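PDB 7BFK: angiogenin-1 from Salmo salar, which probably cleaves RNA as a secreted endonuclease of the pancreatic ribonuclease family. Local coordinates for residues Gly17-Leu22 and Asn44-Ala49. Residues are numbered along the deposited sequence; the frame is centred on the assembly and turned at random.
Sequences GEMTTL and NTFILA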
loop_
_atom_site.group_PDB
_atom_site.type_symbol
_atom_site.label_atom_id
_atom_site.label_comp_id
_atom_site.label_asym_id
_atom_site.label_seq_id
_atom_site.Cartn_x
_atom_site.Cartn_y
_atom_site.Cartn_z
ATOM N N GLY A 17 5.658 -8.822 -3.230
ATOM C CA GLY A 17 7.027 -9.296 -2.974
ATOM C C GLY A 17 7.948 -9.114 -4.175
ATOM O O GLY A 17 9.138 -9.037 -3.957
ATOM N N GLU A 18 7.409 -8.989 -5.389
ATOM C CA GLU A 18 8.214 -8.867 -6.643
ATOM C C GLU A 18 8.139 -7.444 -7.213
ATOM O O GLU A 18 8.606 -7.238 -8.341
ATOM C CB GLU A 18 7.730 -9.899 -7.671
ATOM C CG GLU A 18 7.868 -11.340 -7.190
ATOM C CD GLU A 18 7.274 -12.403 -8.116
ATOM O OE1 GLU A 18 6.784 -12.041 -9.209
ATOM O OE2 GLU A 18 7.297 -13.596 -7.740
ATOM N N MET A 19 7.629 -6.467 -6.461
ATOM C CA MET A 19 7.531 -5.076 -6.966
ATOM C C MET A 19 8.932 -4.449 -7.066
ATOM O O MET A 19 9.792 -4.767 -6.222
ATOM C CB MET A 19 6.654 -4.223 -6.035
ATOM C CG MET A 19 6.483 -2.823 -6.508
ATOM S SD MET A 19 5.673 -2.726 -8.109
ATOM C CE MET A 19 5.730 -0.954 -8.371
ATOM N N THR A 20 9.150 -3.575 -8.054
ATOM C CA THR A 20 10.392 -2.778 -8.233
ATOM C C THR A 20 10.016 -1.367 -8.699
ATOM O O THR A 20 8.883 -1.174 -9.162
ATOM C CB THR A 20 11.360 -3.421 -9.240
ATOM O OG1 THR A 20 10.886 -3.127 -10.560
ATOM C CG2 THR A 20 11.510 -4.909 -9.045
ATOM N N THR A 21 10.949 -0.421 -8.599
ATOM C CA THR A 21 10.762 0.997 -9.000
ATOM C C THR A 21 10.385 1.055 -10.486
ATOM O O THR A 21 9.540 1.897 -10.862
ATOM C CB THR A 21 12.021 1.804 -8.683
ATOM O OG1 THR A 21 13.100 1.195 -9.401
ATOM C CG2 THR A 21 12.335 1.836 -7.203
ATOM N N LEU A 22 10.968 0.170 -11.291
ATOM C CA LEU A 22 10.766 0.118 -12.762
ATOM C C LEU A 22 9.333 -0.319 -13.092
ATOM O O LEU A 22 8.899 -0.056 -14.207
ATOM C CB LEU A 22 11.796 -0.850 -13.367
ATOM C CG LEU A 22 13.264 -0.494 -13.116
ATOM C CD1 LEU A 22 14.194 -1.561 -13.686
ATOM C CD2 LEU A 22 13.605 0.872 -13.694
ATOM N N ASN A 44 1.370 5.731 -4.315
ATOM C CA ASN A 44 1.002 4.408 -3.777
ATOM C C ASN A 44 2.273 3.722 -3.318
ATOM O O ASN A 44 3.249 3.761 -4.049
ATOM C CB ASN A 44 0.223 3.542 -4.749
ATOM C CG ASN A 44 -0.486 2.427 -4.017
ATOM O OD1 ASN A 44 -1.523 2.670 -3.418
ATOM N ND2 ASN A 44 0.048 1.213 -4.109
ATOM N N THR A 45 2.231 3.146 -2.125
ATOM C CA THR A 45 3.348 2.414 -1.498
ATOM C C THR A 45 3.037 0.903 -1.514
ATOM O O THR A 45 1.947 0.493 -1.023
ATOM C CB THR A 45 3.615 2.955 -0.092
ATOM O OG1 THR A 45 3.700 4.387 -0.154
ATOM C CG2 THR A 45 4.853 2.366 0.530
ATOM N N PHE A 46 3.983 0.130 -2.015
ATOM C CA PHE A 46 3.957 -1.350 -2.098
ATOM C C PHE A 46 4.939 -1.934 -1.083
ATOM O O PHE A 46 6.073 -1.457 -1.000
ATOM C CB PHE A 46 4.306 -1.804 -3.518
ATOM C CG PHE A 46 3.373 -1.289 -4.582
ATOM C CD1 PHE A 46 3.610 -0.069 -5.195
ATOM C CD2 PHE A 46 2.256 -2.020 -4.970
ATOM C CE1 PHE A 46 2.752 0.410 -6.174
ATOM C CE2 PHE A 46 1.390 -1.534 -5.939
ATOM C CZ PHE A 46 1.640 -0.316 -6.535
ATOM N N ILE A 47 4.485 -2.923 -0.312
ATOM C CA ILE A 47 5.311 -3.660 0.682
ATOM C C ILE A 47 5.837 -4.939 0.019
ATOM O O ILE A 47 5.034 -5.710 -0.520
ATOM C CB ILE A 47 4.507 -3.983 1.947
ATOM C CG1 ILE A 47 3.834 -2.740 2.535
ATOM C CG2 ILE A 47 5.396 -4.664 2.970
ATOM C CD1 ILE A 47 2.769 -3.072 3.531
ATOM N N LEU A 48 7.139 -5.170 0.088
ATOM C CA LEU A 48 7.763 -6.390 -0.488
ATOM C C LEU A 48 7.801 -7.464 0.596
ATOM O O LEU A 48 8.841 -7.627 1.212
ATOM C CB LEU A 48 9.158 -6.047 -1.024
ATOM C CG LEU A 48 9.184 -5.362 -2.393
ATOM C CD1 LEU A 48 8.474 -4.023 -2.372
ATOM C CD2 LEU A 48 10.613 -5.185 -2.910
ATOM N N ALA A 49 6.688 -8.169 0.794
ATOM C CA ALA A 49 6.517 -9.171 1.856
ATOM C C ALA A 49 5.349 -10.097 1.517
ATOM O O ALA A 49 4.617 -9.817 0.550
ATOM C CB ALA A 49 6.286 -8.459 3.171
HETATM O O HOH W 1 3.733 -10.822 -1.819
#
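Residues 17-22, loop as far as Thr20 and then turning into a 3-10 segment, run alongside segment 44-49, the backbones closest where Gly17 CA lies 3.9 Å from Leu48 CA. There a water joins the two main chains, accepting from Gly17 N at 3.1 Å and donating to Ala49 O at 2.7 Å. Met19, with CG anti to its own backbone N (chi1 -178°) and the chain bent at chi2, crosses Phe46 obliquely. Met19 CG rests 3.8 Å from Phe46 CB, Met19 SD stands over the ring face 4.5 Å from the Phe46 centroid in a Met-aromatic contact, and Met19 CE adds a CH-pi contact over the CD1-CE1 side. In this pancreatic ribonuclease fold 17-22 lies in the link from helix 5-14 to helix 24-32, so the contact ties the link to the strand that pairs with 76-85; Gln27 and Cys81 touch both Met19 and Phe46. Leu48 packs alongside the backbone of 17-22: CD1 meets Met19 CB at 4.1 Å, while CD2 presses against Met19 O at 3.4 Å. An alanine in place of Leu48 would remove CG and both methyls, and would probably loosen the packing against Met19 CB and the carbonyl of Met19. Asn44 ND2, bonded to Gln13 O, sits 3.3 Å above the plane of the Phe46 ring, toward its rim.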